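Local coordinates for aminotransferase class I and II (Streptococcus suis 89/1591, PDB 3OP7), which is a pyridoxal-phosphate-dependent enzyme that probably transfers amino groups between amino acids and keto acids, as aminotransferases of class I and II do, at residues 36-41 against 263-268; 130-135 against 145-150; 153-158 against 186-191; 197-202 against 276-281. All coordinates share one frame; numbering follows the deposited sequence.

Contact 1. Residues 36-41 against 263-268; sequences ELFALS and AQLALA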
loop_
_atom_site.group_PDB
_atom_site.type_symbol
_atom_site.label_atom_id
_atom_site.label_comp_id
_atom_site.label_asym_id
_atom_site.label_seq_id
_atom_site.Cartn_x
_atom_site.Cartn_y
_atom_site.Cartn_z
ATOM N N GLU A 36 25.407 -0.929 6.883
ATOM C CA GLU A 36 26.017 -1.702 5.805
ATOM C C GLU A 36 25.821 -1.006 4.460
ATOM O O GLU A 36 26.718 -1.020 3.612
ATOM C CB GLU A 36 25.491 -3.161 5.747
ATOM C CG GLU A 36 26.399 -4.084 4.906
ATOM C CD GLU A 36 25.942 -5.531 4.713
ATOM O OE1 GLU A 36 24.969 -5.986 5.356
ATOM O OE2 GLU A 36 26.595 -6.218 3.883
ATOM N N LEU A 37 24.643 -0.415 4.241
ATOM C CA LEU A 37 24.426 0.331 2.999
ATOM C C LEU A 37 25.342 1.550 2.875
ATOM O O LEU A 37 25.915 1.789 1.801
ATOM C CB LEU A 37 22.987 0.784 2.853
ATOM C CG LEU A 37 22.608 1.553 1.588
ATOM C CD1 LEU A 37 22.915 0.757 0.285
ATOM C CD2 LEU A 37 21.111 2.019 1.651
ATOM N N PHE A 38 25.547 2.276 3.971
ATOM C CA PHE A 38 26.485 3.385 3.946
ATOM C C PHE A 38 27.884 2.882 3.604
ATOM O O PHE A 38 28.591 3.492 2.801
ATOM C CB PHE A 38 26.524 4.093 5.294
ATOM C CG PHE A 38 25.263 4.868 5.645
ATOM C CD1 PHE A 38 24.538 5.529 4.680
ATOM C CD2 PHE A 38 24.878 5.003 6.966
ATOM C CE1 PHE A 38 23.430 6.276 5.026
ATOM C CE2 PHE A 38 23.763 5.748 7.311
ATOM C CZ PHE A 38 23.045 6.389 6.340
ATOM N N ALA A 39 28.279 1.765 4.216
ATOM C CA ALA A 39 29.619 1.216 4.010
ATOM C C ALA A 39 29.860 0.786 2.569
ATOM O O ALA A 39 30.883 1.128 1.982
ATOM C CB ALA A 39 29.904 0.039 4.979
ATOM N N LEU A 40 28.934 0.035 1.983
ATOM C CA LEU A 40 29.161 -0.430 0.628
ATOM C C LEU A 40 29.044 0.715 -0.404
ATOM O O LEU A 40 29.649 0.655 -1.477
ATOM C CB LEU A 40 28.295 -1.656 0.299
ATOM C CG LEU A 40 26.805 -1.485 0.241
ATOM C CD1 LEU A 40 26.483 -0.770 -1.078
ATOM C CD2 LEU A 40 26.052 -2.846 0.344
ATOM N N SER A 41 28.331 1.775 -0.056
ATOM C CA SER A 41 28.147 2.899 -0.957
ATOM C C SER A 41 29.216 4.000 -0.765
ATOM O O SER A 41 29.290 4.917 -1.551
ATOM C CB SER A 41 26.750 3.482 -0.764
ATOM O OG SER A 41 26.633 4.174 0.473
ATOM N N ALA A 263 16.092 4.607 -1.112
ATOM C CA ALA A 263 16.039 3.985 -2.455
ATOM C C ALA A 263 16.992 4.720 -3.411
ATOM O O ALA A 263 17.638 4.086 -4.202
ATOM C CB ALA A 263 14.598 4.003 -3.017
ATOM N N GLN A 264 17.036 6.060 -3.329
ATOM C CA GLN A 264 17.914 6.857 -4.196
ATOM C C GLN A 264 19.380 6.382 -3.987
ATOM O O GLN A 264 20.141 6.182 -4.928
ATOM C CB GLN A 264 17.833 8.338 -3.845
ATOM C CG GLN A 264 16.538 9.055 -4.239
ATOM C CD GLN A 264 16.550 10.520 -3.856
ATOM O OE1 GLN A 264 17.501 11.255 -4.157
ATOM N NE2 GLN A 264 15.526 10.942 -3.166
ATOM N N LEU A 265 19.769 6.306 -2.717
ATOM C CA LEU A 265 21.119 5.844 -2.344
ATOM C C LEU A 265 21.410 4.418 -2.832
ATOM O O LEU A 265 22.483 4.160 -3.428
ATOM C CB LEU A 265 21.291 5.955 -0.831
ATOM C CG LEU A 265 22.643 5.539 -0.247
ATOM C CD1 LEU A 265 23.806 6.351 -0.861
ATOM C CD2 LEU A 265 22.585 5.735 1.275
ATOM N N ALA A 266 20.500 3.476 -2.588
ATOM C CA ALA A 266 20.681 2.095 -3.024
ATOM C C ALA A 266 20.788 1.991 -4.532
ATOM O O ALA A 266 21.691 1.313 -5.067
ATOM C CB ALA A 266 19.540 1.187 -2.503
ATOM N N LEU A 267 19.922 2.677 -5.252
ATOM C CA LEU A 267 19.963 2.609 -6.724
ATOM C C LEU A 267 21.219 3.245 -7.325
ATOM O O LEU A 267 21.754 2.766 -8.338
ATOM C CB LEU A 267 18.699 3.281 -7.284
ATOM C CG LEU A 267 17.504 2.374 -7.145
ATOM C CD1 LEU A 267 16.215 3.180 -7.223
ATOM C CD2 LEU A 267 17.492 1.256 -8.179
ATOM N N ALA A 268 21.712 4.280 -6.679
ATOM C CA ALA A 268 22.954 4.946 -7.077
ATOM C C ALA A 268 24.155 4.040 -6.893
ATOM O O ALA A 268 25.182 4.252 -7.518
ATOM C CB ALA A 268 23.149 6.316 -6.335
#
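Leu265 reaches from its helix to three residues of helix 34-41, each met by one of its two methyls. CD2 lies 3.9 Å from CE1 of Phe38, at the ring edge and near the ring plane, and 4.0 Å from CD2 of Leu37. The other branch, CD1, touches Ser41 OG at 3.8 Å. The Leu265 CG that carries both methyls is anti to the backbone N (chi1 -179°). Beside it, Leu37 CD1 rests 4.4 Å from Ala266 CB. No hydrogen bond links the two segments; the contact is apolar apart from the Ser41 hydroxyl. In the fold it pairs the helix 34-41, near the N-terminus, with helix 257-268, their segment axes 10.3 Å apart and inclined at 38°. The second shell is aromatic and aliphatic: Phe48 meets the Phe38 ring edge-to-face, and Ile273 of helix 270-294 touches both Leu37 and Ala266. The hydroxyl of Ser41 is hydrogen-bonded to OG1 of Thr43, a residue that the Leu265 side chain also touches.

Contact 2. Residues 130-135 against 145-150; sequences DLWQIE and EKLRQL. With EDO (1,2-ethanediol), chain J.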
loop_
_atom_site.group_PDB
_atom_site.type_symbol
_atom_site.label_atom_id
_atom_site.label_comp_id
_atom_site.label_asym_id
_atom_site.label_seq_id
_atom_site.Cartn_x
_atom_site.Cartn_y
_atom_site.Cartn_z
ATOM N N ASP A 130 -7.790 -17.575 -16.727
ATOM C CA ASP A 130 -7.290 -18.879 -17.100
ATOM C C ASP A 130 -5.862 -19.065 -16.566
ATOM O O ASP A 130 -5.080 -18.107 -16.482
ATOM C CB ASP A 130 -7.293 -19.001 -18.635
ATOM C CG ASP A 130 -8.613 -19.517 -19.201
ATOM O OD1 ASP A 130 -9.171 -20.495 -18.635
ATOM O OD2 ASP A 130 -9.090 -18.958 -20.224
ATOM N N LEU A 131 -5.529 -20.299 -16.222
ATOM C CA LEU A 131 -4.249 -20.631 -15.627
ATOM C C LEU A 131 -3.327 -21.289 -16.623
ATOM O O LEU A 131 -3.655 -22.301 -17.263
ATOM C CB LEU A 131 -4.462 -21.510 -14.412
ATOM C CG LEU A 131 -5.365 -20.887 -13.320
ATOM C CD1 LEU A 131 -5.514 -21.910 -12.161
ATOM C CD2 LEU A 131 -4.905 -19.549 -12.789
ATOM N N TRP A 132 -2.163 -20.702 -16.772
ATOM C CA TRP A 132 -1.167 -21.185 -17.710
ATOM C C TRP A 132 -0.133 -21.959 -16.897
ATOM O O TRP A 132 0.717 -21.367 -16.235
ATOM C CB TRP A 132 -0.575 -19.964 -18.406
ATOM C CG TRP A 132 0.385 -20.293 -19.536
ATOM C CD1 TRP A 132 0.396 -21.422 -20.332
ATOM C CD2 TRP A 132 1.448 -19.459 -20.022
ATOM N NE1 TRP A 132 1.394 -21.317 -21.253
ATOM C CE2 TRP A 132 2.072 -20.146 -21.073
ATOM C CE3 TRP A 132 1.954 -18.215 -19.650
ATOM C CZ2 TRP A 132 3.168 -19.597 -21.785
ATOM C CZ3 TRP A 132 3.038 -17.681 -20.351
ATOM C CH2 TRP A 132 3.618 -18.349 -21.388
ATOM N N GLN A 133 -0.215 -23.286 -17.011
ATOM C CA GLN A 133 0.412 -24.210 -16.041
ATOM C C GLN A 133 1.897 -24.454 -16.312
ATOM O O GLN A 133 2.283 -24.855 -17.404
ATOM C CB GLN A 133 -0.303 -25.585 -16.030
ATOM C CG GLN A 133 -1.795 -25.537 -15.600
ATOM C CD GLN A 133 -2.014 -25.404 -14.110
ATOM O OE1 GLN A 133 -1.079 -25.551 -13.302
ATOM N NE2 GLN A 133 -3.258 -25.082 -13.727
ATOM N N ILE A 134 2.728 -24.240 -15.286
ATOM C CA ILE A 134 4.139 -24.524 -15.373
ATOM C C ILE A 134 4.289 -26.046 -15.406
ATOM O O ILE A 134 3.447 -26.776 -14.842
ATOM C CB ILE A 134 4.979 -23.887 -14.249
ATOM C CG1 ILE A 134 4.609 -24.467 -12.884
ATOM C CG2 ILE A 134 4.814 -22.303 -14.258
ATOM C CD1 ILE A 134 5.293 -23.732 -11.690
ATOM N N GLU A 135 5.346 -26.499 -16.091
ATOM C CA GLU A 135 5.605 -27.899 -16.302
ATOM C C GLU A 135 7.008 -28.317 -15.839
ATOM O O GLU A 135 8.042 -27.951 -16.423
ATOM C CB GLU A 135 5.381 -28.275 -17.780
ATOM C CG GLU A 135 3.867 -28.363 -18.102
ATOM C CD GLU A 135 3.528 -28.357 -19.591
ATOM O OE1 GLU A 135 4.430 -28.606 -20.406
ATOM O OE2 GLU A 135 2.356 -28.048 -19.925
ATOM N N GLU A 145 2.659 -23.503 -26.656
ATOM C CA GLU A 145 1.537 -24.072 -27.445
ATOM C C GLU A 145 0.229 -24.029 -26.658
ATOM O O GLU A 145 -0.827 -23.767 -27.235
ATOM C CB GLU A 145 1.782 -25.518 -27.893
ATOM C CG GLU A 145 2.929 -25.645 -28.803
ATOM C CD GLU A 145 3.065 -27.047 -29.385
ATOM O OE1 GLU A 145 2.338 -27.974 -28.924
ATOM O OE2 GLU A 145 3.891 -27.194 -30.310
ATOM N N LYS A 146 0.286 -24.267 -25.344
ATOM C CA LYS A 146 -0.923 -24.188 -24.523
ATOM C C LYS A 146 -1.397 -22.779 -24.401
ATOM O O LYS A 146 -2.614 -22.509 -24.329
ATOM C CB LYS A 146 -0.739 -24.852 -23.157
ATOM C CG LYS A 146 -0.610 -26.368 -23.367
ATOM C CD LYS A 146 -0.715 -27.242 -22.113
ATOM C CE LYS A 146 -0.391 -28.695 -22.448
ATOM N NZ LYS A 146 1.058 -28.979 -22.308
ATOM N N LEU A 147 -0.458 -21.843 -24.353
ATOM C CA LEU A 147 -0.873 -20.437 -24.333
ATOM C C LEU A 147 -1.670 -20.070 -25.582
ATOM O O LEU A 147 -2.659 -19.319 -25.501
ATOM C CB LEU A 147 0.305 -19.505 -24.209
ATOM C CG LEU A 147 -0.037 -18.004 -24.111
ATOM C CD1 LEU A 147 -0.937 -17.628 -22.910
ATOM C CD2 LEU A 147 1.264 -17.195 -24.078
ATOM N N ARG A 148 -1.231 -20.570 -26.734
ATOM C CA ARG A 148 -1.958 -20.346 -27.983
ATOM C C ARG A 148 -3.383 -20.914 -27.927
ATOM O O ARG A 148 -4.242 -20.407 -28.630
ATOM C CB ARG A 148 -1.187 -20.881 -29.183
ATOM C CG ARG A 148 0.082 -20.119 -29.472
ATOM C CD ARG A 148 0.743 -20.593 -30.760
ATOM N NE ARG A 148 2.039 -19.965 -30.921
ATOM C CZ ARG A 148 3.164 -20.430 -30.409
ATOM N NH1 ARG A 148 3.221 -21.639 -29.848
ATOM N NH2 ARG A 148 4.269 -19.731 -30.553
ATOM N N GLN A 149 -3.624 -21.939 -27.112
ATOM C CA GLN A 149 -4.959 -22.528 -26.948
ATOM C C GLN A 149 -5.818 -21.707 -25.979
ATOM O O GLN A 149 -7.063 -21.634 -26.125
ATOM C CB GLN A 149 -4.864 -23.979 -26.450
ATOM C CG GLN A 149 -4.149 -24.941 -27.362
ATOM C CD GLN A 149 -4.075 -26.319 -26.759
ATOM O OE1 GLN A 149 -4.064 -26.466 -25.533
ATOM N NE2 GLN A 149 -4.044 -27.339 -27.601
ATOM N N LEU A 150 -5.174 -21.077 -24.996
ATOM C CA LEU A 150 -5.910 -20.301 -23.988
ATOM C C LEU A 150 -6.262 -18.888 -24.413
ATOM O O LEU A 150 -7.253 -18.342 -23.947
ATOM C CB LEU A 150 -5.113 -20.206 -22.688
ATOM C CG LEU A 150 -4.896 -21.541 -21.957
ATOM C CD1 LEU A 150 -3.760 -21.360 -20.938
ATOM C CD2 LEU A 150 -6.213 -21.935 -21.269
HETATM C C1 EDO J . 1.032 -15.800 -33.686
HETATM O O1 EDO J . 2.279 -15.073 -33.584
HETATM C C2 EDO J . 1.306 -17.307 -33.733
HETATM O O2 EDO J . 1.172 -17.968 -32.464
HETATM O O HOH W 1 -9.473 -19.399 -23.082
#
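The Trp132 indole carries Leu147 on one face: CB sits 3.4 Å above the ring plane, offset toward the rim, while CD2 makes a CH-pi contact 4.0 Å from the centroid of the six-membered ring, 21° off its normal. Leu150 CD1 approaches the same ring obliquely, 4.2 Å from Trp132 CD1. The other flat group, the Arg148 guanidinium, has an ethanediol O2 at its edge and in its plane, accepting from NE at 2.7 Å. This is a helix covering a sheet strand in an alpha/beta fold: strand 128-135 belongs to the large mixed sheet, and helix 144-150 runs back nearly antiparallel to it. The indole NE1 donates to the Asp143 backbone carbonyl, just ahead of the helix, which ties the ring to the chain leading into it. Trp132 also touches Ile109 of strand 107-112, and Tyr175 and Leu179 of helix 173-184 continue the packing around Trp132 and Leu147 respectively.

Polar links lie toward both ends of the pairing. At one, a water bridges the segments, 2.9 Å from Asp130 OD2 and 2.6 Å from Leu150 O; OD2 also accepts from His107 NE2. At the other, Lys146 forms a salt bridge with Glu135 and a second with Asp143. The turn at its last torsion (chi4 89°) places NZ 2.9 Å from Glu135 OE2, on the syn side and 25° out of the carboxylate plane.

Contact 3. Residues 153-158 against 186-191; sequences PTTKMI and VGAYIL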
loop_
_atom_site.group_PDB
_atom_site.type_symbol
_atom_site.label_atom_id
_atom_site.label_comp_id
_atom_site.label_asym_id
_atom_site.label_seq_id
_atom_site.Cartn_x
_atom_site.Cartn_y
_atom_site.Cartn_z
ATOM N N PRO A 153 -9.456 -13.619 -28.717
ATOM C CA PRO A 153 -9.328 -12.393 -29.479
ATOM C C PRO A 153 -9.281 -11.159 -28.621
ATOM O O PRO A 153 -8.645 -10.181 -29.000
ATOM C CB PRO A 153 -10.557 -12.421 -30.380
ATOM C CG PRO A 153 -10.724 -13.900 -30.669
ATOM C CD PRO A 153 -10.406 -14.559 -29.351
ATOM N N THR A 154 -9.922 -11.229 -27.465
ATOM C CA THR A 154 -10.055 -10.069 -26.566
ATOM C C THR A 154 -9.261 -10.215 -25.278
ATOM O O THR A 154 -9.471 -9.438 -24.319
ATOM C CB THR A 154 -11.565 -9.775 -26.203
ATOM O OG1 THR A 154 -12.144 -10.912 -25.539
ATOM C CG2 THR A 154 -12.386 -9.404 -27.460
ATOM N N THR A 155 -8.298 -11.154 -25.205
ATOM C CA THR A 155 -7.546 -11.304 -23.982
ATOM C C THR A 155 -6.908 -9.968 -23.624
ATOM O O THR A 155 -6.212 -9.376 -24.437
ATOM C CB THR A 155 -6.514 -12.443 -24.089
ATOM O OG1 THR A 155 -7.194 -13.695 -24.270
ATOM C CG2 THR A 155 -5.543 -12.530 -22.840
ATOM N N LYS A 156 -7.123 -9.527 -22.402
ATOM C CA LYS A 156 -6.635 -8.221 -21.950
ATOM C C LYS A 156 -5.215 -8.223 -21.442
ATOM O O LYS A 156 -4.457 -7.257 -21.684
ATOM C CB LYS A 156 -7.508 -7.655 -20.860
ATOM C CG LYS A 156 -6.913 -6.347 -20.306
ATOM C CD LYS A 156 -7.822 -5.335 -19.678
ATOM C CE LYS A 156 -8.672 -4.568 -20.664
ATOM N NZ LYS A 156 -9.691 -3.813 -19.851
HETATM N N MSE A 157 -4.837 -9.292 -20.734
HETATM C CA MSE A 157 -3.571 -9.322 -20.021
HETATM C C MSE A 157 -3.110 -10.741 -19.769
HETATM O O MSE A 157 -3.928 -11.615 -19.535
HETATM C CB MSE A 157 -3.708 -8.578 -18.676
HETATM C CG MSE A 157 -2.378 -8.463 -17.900
HETATM SE SE MSE A 157 -2.575 -7.523 -16.261
HETATM C CE MSE A 157 -2.855 -5.768 -17.028
ATOM N N ILE A 158 -1.794 -10.959 -19.880
ATOM C CA ILE A 158 -1.119 -12.157 -19.482
ATOM C C ILE A 158 -0.171 -11.764 -18.346
ATOM O O ILE A 158 0.591 -10.778 -18.481
ATOM C CB ILE A 158 -0.294 -12.759 -20.633
ATOM C CG1 ILE A 158 -1.206 -13.153 -21.791
ATOM C CG2 ILE A 158 0.506 -14.026 -20.169
ATOM C CD1 ILE A 158 -0.462 -13.359 -23.126
ATOM N N VAL A 186 -3.227 -10.012 -30.277
ATOM C CA VAL A 186 -4.447 -9.422 -29.745
ATOM C C VAL A 186 -4.231 -8.117 -28.998
ATOM O O VAL A 186 -5.211 -7.501 -28.528
ATOM C CB VAL A 186 -5.210 -10.416 -28.833
ATOM C CG1 VAL A 186 -5.434 -11.738 -29.545
ATOM C CG2 VAL A 186 -4.470 -10.657 -27.578
ATOM N N GLY A 187 -2.987 -7.630 -28.916
ATOM C CA GLY A 187 -2.728 -6.398 -28.172
ATOM C C GLY A 187 -2.864 -6.581 -26.651
ATOM O O GLY A 187 -3.167 -5.627 -25.914
ATOM N N ALA A 188 -2.654 -7.806 -26.151
ATOM C CA ALA A 188 -2.728 -8.060 -24.705
ATOM C C ALA A 188 -1.525 -7.438 -24.006
ATOM O O ALA A 188 -0.418 -7.457 -24.524
ATOM C CB ALA A 188 -2.768 -9.589 -24.409
ATOM N N TYR A 189 -1.738 -6.889 -22.824
ATOM C CA TYR A 189 -0.634 -6.443 -22.014
ATOM C C TYR A 189 0.007 -7.683 -21.487
ATOM O O TYR A 189 -0.662 -8.703 -21.308
ATOM C CB TYR A 189 -1.093 -5.717 -20.782
ATOM C CG TYR A 189 -1.829 -4.414 -20.999
ATOM C CD1 TYR A 189 -1.189 -3.340 -21.539
ATOM C CD2 TYR A 189 -3.181 -4.275 -20.609
ATOM C CE1 TYR A 189 -1.879 -2.117 -21.725
ATOM C CE2 TYR A 189 -3.868 -3.079 -20.776
ATOM C CZ TYR A 189 -3.209 -2.000 -21.326
ATOM O OH TYR A 189 -3.893 -0.807 -21.485
ATOM N N ILE A 190 1.276 -7.575 -21.157
ATOM C CA ILE A 190 1.962 -8.595 -20.357
ATOM C C ILE A 190 2.525 -7.927 -19.107
ATOM O O ILE A 190 3.406 -7.067 -19.188
ATOM C CB ILE A 190 3.105 -9.320 -21.115
ATOM C CG1 ILE A 190 2.581 -10.084 -22.344
ATOM C CG2 ILE A 190 3.804 -10.298 -20.132
ATOM C CD1 ILE A 190 3.665 -10.652 -23.263
ATOM N N LEU A 191 1.965 -8.288 -17.953
ATOM C CA LEU A 191 2.436 -7.815 -16.662
ATOM C C LEU A 191 3.490 -8.840 -16.253
ATOM O O LEU A 191 3.214 -10.066 -16.235
ATOM C CB LEU A 191 1.333 -7.860 -15.637
ATOM C CG LEU A 191 1.741 -7.655 -14.152
ATOM C CD1 LEU A 191 2.600 -6.344 -13.960
ATOM C CD2 LEU A 191 0.507 -7.641 -13.203
HETATM O O HOH W 2 -7.001 -7.740 -26.344
HETATM O O HOH W 3 -5.254 -5.145 -23.658
#
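Three backbone hydrogen bonds join residues 156-158 to 189-191: Tyr189 N to Lys156 O at 3.0 Å, its donor tilted 33° from the carbonyl plane, Ile158 N to Tyr189 O at 2.9 Å and fairly straight (163° at the hydrogen), and Leu191 N to Ile158 O at 2.9 Å. This parallel pairing, Met157 beside Tyr189 and Ile158 beside Ile190, unites neighbouring strands of a beta-alpha-beta unit whose connection contains helix 173-184. Before the strands, the chains are bridged by solvent: one water donates to Thr155 O and Val186 O, another to Lys156 O and Gly187 O. Val186 CB closes on Pro153 O at 3.4 Å, and Ala188 CB on Thr155 O at 3.5 Å. Lys156 directs its ammonium to Asp106 in a salt bridge. On the face with Ile158 and Ile190, both side chains meet Ala183 of the connecting helix. The other face carries Met157, a selenomethionine, which packs among Val97, Leu98 and Leu101 of helix 89-101. Its chain bends at the last torsion (chi3 -71°), bringing CE to 3.9 Å from Tyr189 CD2, while SE touches Leu191 CB at 4.0 Å.

Contact 4. Residues 197-202 against 276-281; sequences RSFSEL and RNRHIL. With EDO (1,2-ethanediol), chain I.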
loop_
_atom_site.group_PDB
_atom_site.type_symbol
_atom_site.label_atom_id
_atom_site.label_comp_id
_atom_site.label_asym_id
_atom_site.label_seq_id
_atom_site.Cartn_x
_atom_site.Cartn_y
_atom_site.Cartn_z
ATOM N N ARG A 197 15.613 -10.885 -10.162
ATOM C CA ARG A 197 16.679 -10.767 -11.197
ATOM C C ARG A 197 17.580 -11.984 -11.161
ATOM O O ARG A 197 18.245 -12.276 -10.143
ATOM C CB ARG A 197 17.543 -9.512 -10.963
ATOM C CG ARG A 197 18.476 -9.083 -12.114
ATOM C CD ARG A 197 19.759 -8.362 -11.624
ATOM N NE ARG A 197 20.847 -8.365 -12.619
ATOM C CZ ARG A 197 21.977 -9.056 -12.516
ATOM N NH1 ARG A 197 22.214 -9.831 -11.471
ATOM N NH2 ARG A 197 22.881 -8.975 -13.481
ATOM N N SER A 198 17.657 -12.695 -12.279
ATOM C CA SER A 198 18.551 -13.794 -12.332
ATOM C C SER A 198 20.015 -13.329 -12.271
ATOM O O SER A 198 20.400 -12.390 -12.954
ATOM C CB SER A 198 18.342 -14.606 -13.622
ATOM O OG SER A 198 19.249 -15.687 -13.685
ATOM N N PHE A 199 20.829 -14.080 -11.531
ATOM C CA PHE A 199 22.273 -13.885 -11.482
ATOM C C PHE A 199 22.960 -14.933 -12.322
ATOM O O PHE A 199 24.186 -15.073 -12.278
ATOM C CB PHE A 199 22.794 -13.955 -10.038
ATOM C CG PHE A 199 22.501 -12.726 -9.247
ATOM C CD1 PHE A 199 21.194 -12.454 -8.839
ATOM C CD2 PHE A 199 23.512 -11.831 -8.879
ATOM C CE1 PHE A 199 20.880 -11.335 -8.098
ATOM C CE2 PHE A 199 23.175 -10.659 -8.113
ATOM C CZ PHE A 199 21.861 -10.444 -7.724
ATOM N N SER A 200 22.177 -15.645 -13.112
ATOM C CA SER A 200 22.721 -16.612 -14.064
ATOM C C SER A 200 23.300 -15.913 -15.284
ATOM O O SER A 200 23.231 -14.700 -15.424
ATOM C CB SER A 200 21.621 -17.577 -14.514
ATOM O OG SER A 200 20.841 -17.034 -15.571
ATOM N N GLU A 201 23.832 -16.722 -16.181
ATOM C CA GLU A 201 24.381 -16.160 -17.421
ATOM C C GLU A 201 23.337 -16.062 -18.542
ATOM O O GLU A 201 23.636 -15.517 -19.613
ATOM C CB GLU A 201 25.638 -16.912 -17.881
ATOM C CG GLU A 201 26.906 -16.411 -17.198
ATOM C CD GLU A 201 28.165 -16.974 -17.854
ATOM O OE1 GLU A 201 28.301 -16.843 -19.092
ATOM O OE2 GLU A 201 29.019 -17.548 -17.143
ATOM N N LEU A 202 22.101 -16.499 -18.286
ATOM C CA LEU A 202 21.034 -16.397 -19.283
ATOM C C LEU A 202 20.755 -14.944 -19.649
ATOM O O LEU A 202 20.896 -14.027 -18.833
ATOM C CB LEU A 202 19.745 -17.054 -18.785
ATOM C CG LEU A 202 19.767 -18.575 -18.580
ATOM C CD1 LEU A 202 18.492 -19.042 -17.859
ATOM C CD2 LEU A 202 19.863 -19.224 -19.932
ATOM N N ARG A 276 27.620 -7.831 -3.696
ATOM C CA ARG A 276 27.387 -8.421 -2.380
ATOM C C ARG A 276 26.471 -9.636 -2.510
ATOM O O ARG A 276 26.770 -10.692 -1.979
ATOM C CB ARG A 276 26.740 -7.419 -1.435
ATOM C CG ARG A 276 26.356 -7.961 -0.046
ATOM C CD ARG A 276 25.327 -7.072 0.572
ATOM N NE ARG A 276 24.903 -7.457 1.928
ATOM C CZ ARG A 276 23.729 -8.006 2.235
ATOM N NH1 ARG A 276 22.848 -8.312 1.293
ATOM N NH2 ARG A 276 23.436 -8.243 3.509
ATOM N N ASN A 277 25.344 -9.446 -3.182
ATOM C CA ASN A 277 24.319 -10.463 -3.264
ATOM C C ASN A 277 24.656 -11.637 -4.150
ATOM O O ASN A 277 24.206 -12.753 -3.859
ATOM C CB ASN A 277 22.961 -9.819 -3.572
ATOM C CG ASN A 277 22.445 -9.108 -2.382
ATOM O OD1 ASN A 277 23.125 -9.126 -1.367
ATOM N ND2 ASN A 277 21.243 -8.491 -2.459
ATOM N N ARG A 278 25.471 -11.407 -5.182
ATOM C CA ARG A 278 26.015 -12.514 -5.997
ATOM C C ARG A 278 26.800 -13.515 -5.148
ATOM O O ARG A 278 26.637 -14.723 -5.287
ATOM C CB ARG A 278 26.906 -12.018 -7.151
ATOM C CG ARG A 278 27.602 -13.188 -7.921
ATOM C CD ARG A 278 28.328 -12.750 -9.211
ATOM N NE ARG A 278 27.398 -12.205 -10.193
ATOM C CZ ARG A 278 26.595 -12.942 -10.971
ATOM N NH1 ARG A 278 26.618 -14.281 -10.918
ATOM N NH2 ARG A 278 25.782 -12.349 -11.828
ATOM N N HIS A 279 27.669 -13.024 -4.272
ATOM C CA HIS A 279 28.429 -13.899 -3.396
ATOM C C HIS A 279 27.528 -14.746 -2.489
ATOM O O HIS A 279 27.735 -15.951 -2.324
ATOM C CB HIS A 279 29.417 -13.090 -2.537
ATOM C CG HIS A 279 30.545 -12.473 -3.311
ATOM N ND1 HIS A 279 31.491 -13.223 -3.986
ATOM C CD2 HIS A 279 30.912 -11.174 -3.469
ATOM C CE1 HIS A 279 32.375 -12.411 -4.545
ATOM N NE2 HIS A 279 32.054 -11.165 -4.235
ATOM N N ILE A 280 26.524 -14.128 -1.901
ATOM C CA ILE A 280 25.629 -14.856 -1.021
ATOM C C ILE A 280 24.848 -15.915 -1.785
ATOM O O ILE A 280 24.839 -17.087 -1.406
ATOM C CB ILE A 280 24.590 -13.905 -0.394
ATOM C CG1 ILE A 280 25.299 -12.905 0.534
ATOM C CG2 ILE A 280 23.500 -14.728 0.335
ATOM C CD1 ILE A 280 24.456 -11.681 0.890
ATOM N N LEU A 281 24.221 -15.508 -2.883
ATOM C CA LEU A 281 23.539 -16.479 -3.774
ATOM C C LEU A 281 24.402 -17.653 -4.237
ATOM O O LEU A 281 23.992 -18.824 -4.097
ATOM C CB LEU A 281 22.979 -15.766 -5.006
ATOM C CG LEU A 281 21.742 -14.951 -4.789
ATOM C CD1 LEU A 281 21.517 -14.121 -6.047
ATOM C CD2 LEU A 281 20.584 -15.916 -4.535
HETATM C C1 EDO I . 25.493 -8.922 -11.413
HETATM O O1 EDO I . 25.220 -8.813 -12.807
HETATM C C2 EDO I . 26.980 -8.685 -11.176
HETATM O O2 EDO I . 27.310 -8.932 -9.805
#
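Both terminal nitrogens of Arg278 grip a single atom, the Phe199 carbonyl oxygen, NH1 at 2.9 Å in the carbonyl plane and NH2 at 3.2 Å tilted 31° from it. The same guanidinium is inclined 62° to the Phe199 ring, with Phe199 CD2 over one of its faces. Leu281 CD1 covers one face of that ring, 3.6 Å from the centroid in a CH-pi contact. A loop following strand 189-193 is thereby fastened to the long helix 270-294. The contact borders the cofactor site: Asn277 ND2 bonds to Thr223 O and Ser225 OG, and Arg197 N to Thr223 OG1, just after Lys222, the lysine that carries pyridoxal phosphate as a covalent adduct. Glu282 forms a salt bridge with Arg278 NH1, while Arg278 NE makes a weak bond to O2 of an ethanediol. Residues 198-202 form two successive ST turns, in which Ser198 OG accepts from Ser200 N and Ser200 OG from Leu202 N. Ser198 OG also bonds to Ala304 O.

In the fold
Contacts 2 and 3, centres 14 Å apart, occupy one side of the chain and share the large mixed sheet; helix 144-150 of the former leads directly to strand 157-161 of the latter. Contacts 1 and 2 have centres about 41 Å apart, on opposite sides of the chain's centre. Contacts 1 and 4, centres about 18 Å apart, are joined by a Glu36-Arg276 salt bridge, helices 257-268 and 270-294 being consecutive. In sequence, contacts 2 and 3 close in turn between the two halves of contact 1, whereas contacts 1 and 4 interleave. A strand-helix packing and a strand-strand pairing thus lie in the alpha/beta body, and the two long-range contacts bring helix 34-41 onto helix 257-268 and loop 197-202 onto helix 270-294.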